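Local coordinates for protein oxidoreductase, Gfo/Idh/MocA family (Vibrio cholerae, PDB 1XEA) that probably works as a nucleotide-dependent oxidoreductase that carries its NAD(P) cofactor on a Rossmann-fold domain, with a substrate that is not established, at residues Pro127-His132 with Asp238-Gly243; Arg145-Glu150 with Glu224-Ser229; Val233-Asp238 with Met245-Gln250; His170-Val175 with Leu211-Asn216. All blocks are in the same frame, centred on the assembly; numbering follows the deposited sequence.

Interaction 1: residues Pro127-His132 with Asp238-Gly243; sequences PLYNQH and DSFTQG
Y129 is the residue to follow here, because it reaches from helix 127-132 to the turn that leads into strand 242-247. The bond from CA to CB of Y129 runs at an angle to the turn, and the far end of the side chain comes nearer. With CG anti to its own carbonyl carbon (chi1 -58°), the ring is carried across the gap. The two outer sides of the ring find different company: Y129 CE1 lies 3.4 Å from S239 O, while CE2 passes 3.8 Å from F240 CD2. Y129 CZ is 3.3 Å from S239 O and 3.6 Å from F240 CD2. At the tip, Y129 OH donates to S239 O, 2.5 Å away. This oxygen lies near the plane of the tyrosine ring, at its edge, yet the hydroxyl stands above the carbonyl plane. The rings of Y129 and F240 cross obliquely, their planes 43° apart.

L128 adds an apolar side chain laid against the backbone of the turn. L128 CB sits 3.5 Å from F240 O and CD2 3.4 Å from T241 O, both van der Waals contacts. S239 shapes the turn: its OG accepts from T241 N (3.1 Å) and also from Q242 N, an ST turn within an ST motif, while its carbonyl remains available to the tyrosine.

The Y129 ring also meets F237 of strand 233-237, V226 of strand 223-230 and L136 of helix 134-138, which sets the short helix against the C-terminal domain's mixed sheet. G243 bonds to V254 of strand 250-255, and T241, still in the turn, to L256.

Interaction 2: residues Arg145-Glu150 with Glu224-Ser229; sequences RSLRWE and EHVTAS
T227, S229 and E150 give up most surface where strands 146-150 and 224-229 run antiparallel. T227 pairs with R148 in both directions; R148 N to T227 O measures 2.7 Å, nearly along the C=O axis. T227 OG1, anti to the carbonyl carbon, lies 3.6 Å from R148 NH2, the two side chains pointing the same way. S229 O takes both R145 N and S146 N, a classic beta bulge, while S229 OG and S146 OG share a 2.9 Å hydrogen bond. E150 pairs with H225, E150 N reaching H225 O at 2.8 Å. E150 OE2 forms a salt bridge with R148 NE (3.1 Å) and another with R148 of the third subunit, so the carboxylate is probably held ionised. One water links E150 OE1 to H225 ND1.

W149 and V226 lie on the other face of the sheet: V226 CG2 sits over the indole's six-membered ring, 3.7 Å from its centroid. In the ring plane, W149 NE1 donates almost straight to the anti lone pair of E224 OE1 (2.9 Å), which R123 also binds as a salt bridge.

Strand 209-216 adjoins 146-150 and strand 233-237 adjoins 224-229, while helices 160-175 and 134-138 pack on W149.

Interaction 3: residues Val233-Asp238 with Met245-Gln250; sequences VAYLFD and MWRDNQ
Y235 and M245 lie alongside one another, their side chains pointing the same way from neighbouring strands of a beta hairpin. M245, a selenomethionine, has CG anti to its backbone N and brings that CG over one face of the tyrosine ring. M245 CG stands 4.0 Å from the centroid of the Y235 ring, a CH-pi contact. Beyond it the chain bends at chi3, and M245 SE lies oblique to the ring, 4.7 Å from the Y235 centroid, a Met-aromatic contact. R247 runs beside Y235 too, its guanidinium turned nearly at right angles to the ring (84°).

W246 leaves from the opposite face of the hairpin, with CG anti to its carbonyl carbon (chi1 -68°). This sets the six-membered edge of the indole back over the partner strand: A234 CB meets W246 CE3 near the ring plane at 3.8 Å, and L236 CD1 reaches W246 CH2 at 3.5 Å, its side chain parallel in sense to the indole. Beneath them, A234 and W246 form a hydrogen-bonded antiparallel pair, W246 N donating to A234 O at 3.0 Å.

W246 NE1 binds E251 of strand 250-255, and F219 and I221 of the third subunit pack on A234 and W246. Strand 233-237 is bonded on its other side to strand 223-230, through A228 and V226.

Interaction 4: residues His170-Val175 with Leu211-Asn216; sequences HPLDSV and LHASMN
The close end of this helix-on-strand contact is at V175, where helix 160-175 finishes beside L211. V175 and L211 slide past one another in opposite directions. V175 CG1, anti to its backbone N, lies 3.3 Å from L211 CB and 3.4 Å from H212 N, while CG2 sits 3.6 Å from H212 O. L211 lays its branch against the helix end: with CG anti to its carbonyl carbon, CD1 and CD2 both come up to V175 O.

Midway, A213 offers only a methyl, which allows the backbone of the helix to come near. A213 CB is 3.7 Å from L172 CA, and the leucine's own CD1 adds one further touch although its CB points away from the strand.

Packing relaxes toward P171. There M215, a selenomethionine bent at chi3, crosses the proline ring at about a right angle, and only its terminal CE makes the meeting, 3.9 Å from P171 CD. This looser end is still buried, with F163, D167 and F168 of the same helix around M215.

S174 OG bonds back to H170 O within the helix, while D173 and S214 OG find partners outside the two segments, D173 with R124, R291 and S295, and S214 with D201. What joins helix to sheet here is therefore van der Waals contact of apolar side chains with one another and with backbone atoms, probably decided by shape and the exclusion of water rather than by any directional bond.

How the interactions relate
All four interactions bear on the mixed sheet of the C-terminal domain. Interaction 4 is wholly buried and apolar in its side-chain contacts; interactions 1, 2 and 3 are partly buried and mix polar bonds with packing. Interactions 2 and 3 are neighbouring strand pairings, built on the adjacent strands 223-230 and 233-237, and both touch the third subunit. Interaction 2 adds charged partners there, whereas interaction 3 meets it chiefly by packing and through N249. Interactions 1 and 3 share D238 and strand 242-247. W149 links interaction 2 to interaction 4 through backbone bonds with H212 and S214, and Y129 of interaction 1 packs against its ring.

Interaction 1: residues Pro127-His132 with Asp238-Gly243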
# COMPACT_ATOMS: atom_id res chain seq x y z
N PRO A 127 -4.52 -11.03 -18.53
CA PRO A 127 -3.07 -11.02 -18.81
C PRO A 127 -2.15 -11.04 -17.59
O PRO A 127 -1.22 -11.84 -17.54
CB PRO A 127 -2.88 -9.79 -19.69
CG PRO A 127 -4.08 -8.92 -19.36
CD PRO A 127 -5.20 -9.90 -19.18
N LEU A 128 -2.40 -10.20 -16.60
CA LEU A 128 -1.53 -10.21 -15.45
C LEU A 128 -1.65 -11.49 -14.64
O LEU A 128 -0.67 -11.95 -14.05
CB LEU A 128 -1.78 -8.99 -14.54
CG LEU A 128 -0.81 -8.84 -13.34
CD1 LEU A 128 0.55 -8.42 -13.84
CD2 LEU A 128 -1.34 -7.82 -12.36
N TYR A 129 -2.82 -12.10 -14.59
CA TYR A 129 -2.94 -13.32 -13.80
C TYR A 129 -2.39 -14.56 -14.48
O TYR A 129 -1.75 -15.38 -13.83
CB TYR A 129 -4.39 -13.57 -13.40
CG TYR A 129 -5.06 -12.46 -12.63
CD1 TYR A 129 -4.34 -11.36 -12.16
CD2 TYR A 129 -6.43 -12.52 -12.36
CE1 TYR A 129 -4.96 -10.34 -11.45
CE2 TYR A 129 -7.06 -11.52 -11.65
CZ TYR A 129 -6.34 -10.43 -11.20
OH TYR A 129 -6.98 -9.44 -10.50
N ASN A 130 -2.64 -14.69 -15.78
CA ASN A 130 -2.17 -15.86 -16.52
C ASN A 130 -0.66 -15.81 -16.73
O ASN A 130 -0.03 -16.84 -16.98
CB ASN A 130 -2.88 -15.97 -17.86
CG ASN A 130 -4.39 -16.18 -17.72
OD1 ASN A 130 -4.90 -16.45 -16.63
ND2 ASN A 130 -5.11 -16.06 -18.83
N GLN A 131 -0.08 -14.61 -16.65
CA GLN A 131 1.35 -14.45 -16.84
C GLN A 131 2.12 -15.04 -15.67
O GLN A 131 3.19 -15.60 -15.85
CB GLN A 131 1.70 -12.98 -16.97
CG GLN A 131 3.18 -12.70 -16.81
CD GLN A 131 3.51 -11.22 -16.93
OE1 GLN A 131 4.59 -10.77 -16.52
NE2 GLN A 131 2.56 -10.44 -17.48
N HIS A 132 1.56 -14.89 -14.48
CA HIS A 132 2.19 -15.39 -13.28
C HIS A 132 1.69 -16.77 -12.86
O HIS A 132 2.48 -17.62 -12.45
CB HIS A 132 1.99 -14.38 -12.14
CG HIS A 132 2.74 -13.09 -12.34
ND1 HIS A 132 4.09 -12.97 -12.06
CD2 HIS A 132 2.35 -11.89 -12.81
CE1 HIS A 132 4.49 -11.74 -12.36
NE2 HIS A 132 3.45 -11.07 -12.81
N ASP A 238 -5.00 -7.18 -6.02
CA ASP A 238 -6.07 -6.28 -5.57
C ASP A 238 -6.79 -5.64 -6.76
O ASP A 238 -7.72 -4.85 -6.59
CB ASP A 238 -5.50 -5.19 -4.66
CG ASP A 238 -4.24 -4.57 -5.23
OD1 ASP A 238 -3.22 -5.28 -5.36
OD2 ASP A 238 -4.26 -3.38 -5.57
N SER A 239 -6.35 -5.99 -7.96
CA SER A 239 -6.96 -5.48 -9.18
C SER A 239 -6.42 -6.30 -10.35
O SER A 239 -5.75 -7.32 -10.16
CB SER A 239 -6.63 -4.00 -9.39
OG SER A 239 -5.30 -3.81 -9.84
N PHE A 240 -6.70 -5.85 -11.57
CA PHE A 240 -6.20 -6.55 -12.73
C PHE A 240 -4.85 -6.00 -13.16
O PHE A 240 -4.22 -6.56 -14.05
CB PHE A 240 -7.21 -6.43 -13.88
CG PHE A 240 -8.53 -7.08 -13.59
CD1 PHE A 240 -9.71 -6.33 -13.61
CD2 PHE A 240 -8.60 -8.43 -13.24
CE1 PHE A 240 -10.93 -6.92 -13.28
CE2 PHE A 240 -9.83 -9.04 -12.91
CZ PHE A 240 -10.99 -8.28 -12.92
N THR A 241 -4.36 -4.95 -12.53
CA THR A 241 -3.08 -4.38 -12.95
C THR A 241 -1.98 -4.49 -11.93
O THR A 241 -0.80 -4.47 -12.27
CB THR A 241 -3.24 -2.88 -13.31
OG1 THR A 241 -3.41 -2.11 -12.12
CG2 THR A 241 -4.44 -2.69 -14.21
N GLN A 242 -2.36 -4.61 -10.67
CA GLN A 242 -1.41 -4.70 -9.58
C GLN A 242 -1.62 -5.90 -8.69
O GLN A 242 -2.74 -6.38 -8.52
CB GLN A 242 -1.50 -3.46 -8.72
CG GLN A 242 -0.70 -2.31 -9.24
CD GLN A 242 -0.73 -1.16 -8.27
OE1 GLN A 242 0.10 -0.24 -8.34
NE2 GLN A 242 -1.70 -1.20 -7.34
N GLY A 243 -0.52 -6.36 -8.10
CA GLY A 243 -0.57 -7.48 -7.19
C GLY A 243 0.73 -7.63 -6.45
O GLY A 243 1.75 -7.05 -6.83

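Interaction 2: residues Arg145-Glu150 with Glu224-Ser229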
# COMPACT_ATOMS: atom_id res chain seq x y z
N ARG A 145 -2.24 -24.87 -4.37
CA ARG A 145 -2.68 -25.46 -3.12
C ARG A 145 -3.98 -24.78 -2.69
O ARG A 145 -4.70 -25.28 -1.83
CB ARG A 145 -1.62 -25.30 -2.03
CG ARG A 145 -0.35 -26.07 -2.31
CD ARG A 145 -0.62 -27.57 -2.37
NE ARG A 145 0.46 -28.30 -3.04
CZ ARG A 145 0.32 -28.96 -4.19
NH1 ARG A 145 -0.86 -28.98 -4.80
NH2 ARG A 145 1.36 -29.60 -4.72
N SER A 146 -4.27 -23.64 -3.31
CA SER A 146 -5.49 -22.90 -3.02
C SER A 146 -5.62 -21.71 -3.98
O SER A 146 -4.63 -21.20 -4.49
CB SER A 146 -5.50 -22.43 -1.55
OG SER A 146 -5.08 -21.08 -1.42
N LEU A 147 -6.86 -21.31 -4.23
CA LEU A 147 -7.15 -20.18 -5.10
C LEU A 147 -8.47 -19.58 -4.64
O LEU A 147 -9.50 -20.26 -4.63
CB LEU A 147 -7.26 -20.64 -6.56
CG LEU A 147 -7.70 -19.57 -7.58
CD1 LEU A 147 -6.63 -18.51 -7.71
CD2 LEU A 147 -8.00 -20.21 -8.92
N ARG A 148 -8.44 -18.31 -4.24
CA ARG A 148 -9.63 -17.63 -3.76
C ARG A 148 -9.95 -16.42 -4.61
O ARG A 148 -9.13 -15.51 -4.76
CB ARG A 148 -9.44 -17.19 -2.31
CG ARG A 148 -10.59 -16.37 -1.74
CD ARG A 148 -10.40 -16.12 -0.26
NE ARG A 148 -9.30 -15.22 0.03
CZ ARG A 148 -8.57 -15.26 1.14
NH1 ARG A 148 -8.82 -16.17 2.08
NH2 ARG A 148 -7.58 -14.38 1.31
N TRP A 149 -11.15 -16.41 -5.17
CA TRP A 149 -11.56 -15.30 -6.00
C TRP A 149 -12.67 -14.53 -5.27
O TRP A 149 -13.74 -15.06 -5.04
CB TRP A 149 -12.05 -15.84 -7.35
CG TRP A 149 -11.95 -14.85 -8.45
CD1 TRP A 149 -12.63 -13.67 -8.56
CD2 TRP A 149 -11.09 -14.92 -9.59
NE1 TRP A 149 -12.24 -13.00 -9.68
CE2 TRP A 149 -11.29 -13.75 -10.34
CE3 TRP A 149 -10.16 -15.87 -10.05
CZ2 TRP A 149 -10.60 -13.49 -11.52
CZ3 TRP A 149 -9.48 -15.61 -11.22
CH2 TRP A 149 -9.70 -14.43 -11.94
N GLU A 150 -12.39 -13.29 -4.89
CA GLU A 150 -13.36 -12.44 -4.21
C GLU A 150 -13.81 -11.33 -5.16
O GLU A 150 -12.99 -10.68 -5.82
CB GLU A 150 -12.74 -11.81 -2.96
CG GLU A 150 -12.26 -12.80 -1.91
CD GLU A 150 -11.66 -12.13 -0.67
OE1 GLU A 150 -12.38 -11.33 -0.02
OE2 GLU A 150 -10.48 -12.40 -0.35
N GLU A 224 -12.26 -6.40 -6.22
CA GLU A 224 -12.13 -7.79 -6.59
C GLU A 224 -10.72 -8.23 -6.28
O GLU A 224 -9.76 -7.69 -6.81
CB GLU A 224 -12.44 -7.91 -8.08
CG GLU A 224 -12.71 -9.30 -8.57
CD GLU A 224 -13.18 -9.29 -10.00
OE1 GLU A 224 -13.21 -10.38 -10.61
OE2 GLU A 224 -13.53 -8.20 -10.50
N HIS A 225 -10.59 -9.21 -5.40
CA HIS A 225 -9.29 -9.69 -4.98
C HIS A 225 -9.07 -11.15 -5.31
O HIS A 225 -9.93 -11.99 -5.03
CB HIS A 225 -9.13 -9.52 -3.48
CG HIS A 225 -9.22 -8.10 -3.03
ND1 HIS A 225 -9.35 -7.75 -1.70
CD2 HIS A 225 -9.17 -6.93 -3.72
CE1 HIS A 225 -9.38 -6.44 -1.59
NE2 HIS A 225 -9.26 -5.91 -2.80
N VAL A 226 -7.93 -11.46 -5.91
CA VAL A 226 -7.63 -12.85 -6.23
C VAL A 226 -6.39 -13.25 -5.42
O VAL A 226 -5.38 -12.54 -5.40
CB VAL A 226 -7.37 -13.04 -7.72
CG1 VAL A 226 -7.17 -14.50 -8.02
CG2 VAL A 226 -8.53 -12.48 -8.50
N THR A 227 -6.50 -14.38 -4.73
CA THR A 227 -5.42 -14.90 -3.91
C THR A 227 -5.12 -16.31 -4.34
O THR A 227 -6.02 -17.15 -4.39
CB THR A 227 -5.82 -14.97 -2.44
OG1 THR A 227 -6.10 -13.66 -1.94
CG2 THR A 227 -4.70 -15.59 -1.63
N ALA A 228 -3.86 -16.57 -4.66
CA ALA A 228 -3.46 -17.90 -5.08
C ALA A 228 -2.31 -18.39 -4.22
O ALA A 228 -1.43 -17.62 -3.86
CB ALA A 228 -3.05 -17.87 -6.54
N SER A 229 -2.29 -19.67 -3.89
CA SER A 229 -1.17 -20.13 -3.10
C SER A 229 -0.64 -21.47 -3.58
O SER A 229 -1.39 -22.33 -4.04
CB SER A 229 -1.53 -20.20 -1.62
OG SER A 229 -2.21 -21.40 -1.33
O HOH W 1 -8.97 -13.07 -2.61
O HOH W 2 -10.93 -8.82 0.83

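Interaction 3: residues Val233-Asp238 with Met245-Gln250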
# COMPACT_ATOMS: atom_id res chain seq x y z
N VAL A 233 4.78 -20.28 -1.70
CA VAL A 233 4.64 -19.19 -2.64
C VAL A 233 3.19 -18.77 -2.67
O VAL A 233 2.30 -19.61 -2.60
CB VAL A 233 5.09 -19.61 -4.05
CG1 VAL A 233 5.07 -18.39 -4.96
CG2 VAL A 233 6.51 -20.20 -4.00
N ALA A 234 2.96 -17.47 -2.73
CA ALA A 234 1.60 -16.96 -2.76
C ALA A 234 1.55 -15.67 -3.57
O ALA A 234 2.58 -15.06 -3.85
CB ALA A 234 1.11 -16.72 -1.33
N TYR A 235 0.33 -15.28 -3.98
CA TYR A 235 0.07 -14.06 -4.74
C TYR A 235 -1.26 -13.48 -4.29
O TYR A 235 -2.17 -14.22 -3.94
CB TYR A 235 -0.07 -14.33 -6.24
CG TYR A 235 1.16 -14.80 -6.96
CD1 TYR A 235 1.56 -16.13 -6.89
CD2 TYR A 235 1.92 -13.91 -7.72
CE1 TYR A 235 2.69 -16.58 -7.57
CE2 TYR A 235 3.05 -14.34 -8.41
CZ TYR A 235 3.43 -15.68 -8.33
OH TYR A 235 4.55 -16.11 -8.99
N LEU A 236 -1.38 -12.16 -4.34
CA LEU A 236 -2.63 -11.52 -3.96
C LEU A 236 -2.81 -10.31 -4.85
O LEU A 236 -2.12 -9.30 -4.68
CB LEU A 236 -2.60 -11.07 -2.50
CG LEU A 236 -3.93 -10.77 -1.80
CD1 LEU A 236 -3.62 -9.92 -0.57
CD2 LEU A 236 -4.90 -10.04 -2.69
N PHE A 237 -3.74 -10.40 -5.79
CA PHE A 237 -4.00 -9.29 -6.69
C PHE A 237 -5.20 -8.48 -6.22
O PHE A 237 -6.28 -9.04 -6.03
CB PHE A 237 -4.25 -9.80 -8.10
CG PHE A 237 -3.11 -10.57 -8.68
CD1 PHE A 237 -3.09 -11.96 -8.61
CD2 PHE A 237 -2.06 -9.92 -9.32
CE1 PHE A 237 -2.04 -12.69 -9.20
CE2 PHE A 237 -1.01 -10.63 -9.91
CZ PHE A 237 -1.00 -12.02 -9.85
N ASP A 238 -5.00 -7.18 -6.02
CA ASP A 238 -6.07 -6.28 -5.57
C ASP A 238 -6.79 -5.64 -6.76
O ASP A 238 -7.72 -4.85 -6.59
CB ASP A 238 -5.50 -5.19 -4.66
CG ASP A 238 -4.24 -4.57 -5.23
OD1 ASP A 238 -3.22 -5.28 -5.36
OD2 ASP A 238 -4.26 -3.38 -5.57
N MSE A 245 3.54 -10.41 -4.66
CA MSE A 245 4.03 -11.78 -4.65
C MSE A 245 4.84 -12.02 -3.38
O MSE A 245 5.74 -11.26 -3.04
CB MSE A 245 4.92 -12.01 -5.87
CG MSE A 245 5.48 -13.41 -6.00
SE MSE A 245 6.71 -13.65 -7.54
CE MSE A 245 8.40 -13.69 -6.56
N TRP A 246 4.49 -13.09 -2.67
CA TRP A 246 5.18 -13.48 -1.45
C TRP A 246 6.00 -14.74 -1.73
O TRP A 246 5.44 -15.81 -2.00
CB TRP A 246 4.16 -13.73 -0.34
CG TRP A 246 3.45 -12.51 0.10
CD1 TRP A 246 4.01 -11.36 0.56
CD2 TRP A 246 2.03 -12.30 0.15
NE1 TRP A 246 3.04 -10.45 0.90
CE2 TRP A 246 1.81 -11.01 0.65
CE3 TRP A 246 0.92 -13.09 -0.18
CZ2 TRP A 246 0.54 -10.48 0.84
CZ3 TRP A 246 -0.35 -12.56 0.00
CH2 TRP A 246 -0.53 -11.27 0.51
N ARG A 247 7.32 -14.61 -1.68
CA ARG A 247 8.22 -15.71 -1.95
C ARG A 247 9.46 -15.53 -1.09
O ARG A 247 9.95 -14.41 -0.94
CB ARG A 247 8.59 -15.71 -3.43
CG ARG A 247 9.79 -16.53 -3.76
CD ARG A 247 10.06 -16.45 -5.24
NE ARG A 247 9.04 -17.16 -5.99
CZ ARG A 247 8.91 -17.10 -7.31
NH1 ARG A 247 9.75 -16.35 -8.02
NH2 ARG A 247 7.94 -17.80 -7.92
N ASP A 248 9.96 -16.62 -0.53
CA ASP A 248 11.13 -16.58 0.33
C ASP A 248 10.92 -15.59 1.47
O ASP A 248 11.84 -14.88 1.89
CB ASP A 248 12.36 -16.16 -0.47
CG ASP A 248 12.62 -17.06 -1.65
OD1 ASP A 248 12.71 -18.30 -1.46
OD2 ASP A 248 12.76 -16.54 -2.78
N ASN A 249 9.69 -15.56 1.98
CA ASN A 249 9.34 -14.67 3.07
C ASN A 249 9.62 -13.22 2.71
O ASN A 249 10.01 -12.44 3.56
CB ASN A 249 10.10 -15.03 4.33
CG ASN A 249 9.41 -14.52 5.58
OD1 ASN A 249 8.19 -14.69 5.74
ND2 ASN A 249 10.17 -13.90 6.48
N GLN A 250 9.40 -12.88 1.45
CA GLN A 250 9.60 -11.54 1.01
C GLN A 250 8.39 -11.16 0.23
O GLN A 250 7.74 -12.03 -0.34
CB GLN A 250 10.79 -11.44 0.09
CG GLN A 250 12.12 -11.66 0.72
CD GLN A 250 13.21 -11.47 -0.31
OE1 GLN A 250 13.24 -10.43 -1.00
NE2 GLN A 250 14.09 -12.46 -0.45

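Interaction 4: residues His170-Val175 with Leu211-Asn216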
# COMPACT_ATOMS: atom_id res chain seq x y z
N HIS A 170 -19.01 -15.21 -12.41
CA HIS A 170 -17.69 -14.73 -12.75
C HIS A 170 -16.67 -15.38 -11.83
O HIS A 170 -15.83 -16.16 -12.27
CB HIS A 170 -17.60 -13.22 -12.63
CG HIS A 170 -17.92 -12.49 -13.90
ND1 HIS A 170 -17.33 -12.81 -15.10
CD2 HIS A 170 -18.77 -11.47 -14.15
CE1 HIS A 170 -17.80 -12.01 -16.04
NE2 HIS A 170 -18.68 -11.19 -15.50
N PRO A 171 -16.72 -15.08 -10.52
CA PRO A 171 -15.74 -15.69 -9.62
C PRO A 171 -15.84 -17.21 -9.55
O PRO A 171 -14.82 -17.90 -9.47
CB PRO A 171 -16.04 -15.03 -8.28
CG PRO A 171 -17.49 -14.72 -8.36
CD PRO A 171 -17.65 -14.20 -9.77
N LEU A 172 -17.06 -17.72 -9.60
CA LEU A 172 -17.29 -19.15 -9.53
C LEU A 172 -16.55 -19.89 -10.65
O LEU A 172 -15.77 -20.81 -10.39
CB LEU A 172 -18.78 -19.46 -9.61
CG LEU A 172 -19.15 -20.93 -9.36
CD1 LEU A 172 -18.87 -21.29 -7.90
CD2 LEU A 172 -20.60 -21.17 -9.70
N ASP A 173 -16.79 -19.48 -11.89
CA ASP A 173 -16.14 -20.10 -13.04
C ASP A 173 -14.63 -19.91 -13.00
O ASP A 173 -13.87 -20.86 -13.23
CB ASP A 173 -16.65 -19.50 -14.35
CG ASP A 173 -15.82 -19.97 -15.55
OD1 ASP A 173 -15.97 -21.12 -15.99
OD2 ASP A 173 -15.00 -19.18 -16.06
N SER A 174 -14.19 -18.69 -12.73
CA SER A 174 -12.77 -18.38 -12.68
C SER A 174 -11.98 -19.29 -11.76
O SER A 174 -10.79 -19.48 -11.93
CB SER A 174 -12.57 -16.92 -12.24
OG SER A 174 -13.18 -16.04 -13.15
N VAL A 175 -12.68 -19.86 -10.79
CA VAL A 175 -12.05 -20.74 -9.82
C VAL A 175 -12.30 -22.20 -10.13
O VAL A 175 -11.57 -23.07 -9.66
CB VAL A 175 -12.59 -20.41 -8.43
CG1 VAL A 175 -12.07 -21.40 -7.43
CG2 VAL A 175 -12.17 -19.00 -8.03
N LEU A 211 -10.50 -24.63 -3.79
CA LEU A 211 -11.10 -23.59 -4.63
C LEU A 211 -12.13 -22.80 -3.83
O LEU A 211 -12.84 -23.37 -2.99
CB LEU A 211 -11.74 -24.24 -5.86
CG LEU A 211 -10.75 -25.11 -6.64
CD1 LEU A 211 -11.37 -25.65 -7.92
CD2 LEU A 211 -9.53 -24.28 -6.96
N HIS A 212 -12.23 -21.50 -4.07
CA HIS A 212 -13.16 -20.67 -3.31
C HIS A 212 -13.65 -19.44 -4.07
O HIS A 212 -12.85 -18.62 -4.53
CB HIS A 212 -12.49 -20.23 -2.00
CG HIS A 212 -13.39 -19.47 -1.08
ND1 HIS A 212 -12.94 -18.90 0.10
CD2 HIS A 212 -14.72 -19.18 -1.14
CE1 HIS A 212 -13.95 -18.31 0.72
NE2 HIS A 212 -15.03 -18.47 -0.01
N ALA A 213 -14.96 -19.32 -4.20
CA ALA A 213 -15.59 -18.19 -4.87
C ALA A 213 -16.38 -17.45 -3.81
O ALA A 213 -17.23 -18.03 -3.14
CB ALA A 213 -16.50 -18.67 -5.99
N SER A 214 -16.10 -16.16 -3.67
CA SER A 214 -16.72 -15.34 -2.66
C SER A 214 -17.27 -14.03 -3.26
O SER A 214 -16.57 -13.33 -4.00
CB SER A 214 -15.67 -15.07 -1.58
OG SER A 214 -16.06 -14.12 -0.63
N MSE A 215 -18.52 -13.72 -2.94
CA MSE A 215 -19.12 -12.50 -3.44
C MSE A 215 -20.02 -11.89 -2.39
O MSE A 215 -21.05 -12.46 -2.03
CB MSE A 215 -19.94 -12.77 -4.69
CG MSE A 215 -20.72 -11.56 -5.18
SE MSE A 215 -21.46 -11.84 -6.95
CE MSE A 215 -19.86 -11.49 -7.98
N ASN A 216 -19.64 -10.71 -1.92
CA ASN A 216 -20.44 -10.01 -0.92
C ASN A 216 -20.90 -8.73 -1.57
O ASN A 216 -20.16 -7.74 -1.60
CB ASN A 216 -19.60 -9.70 0.31
CG ASN A 216 -20.43 -9.15 1.44
OD1 ASN A 216 -21.43 -8.47 1.22
ND2 ASN A 216 -20.02 -9.43 2.67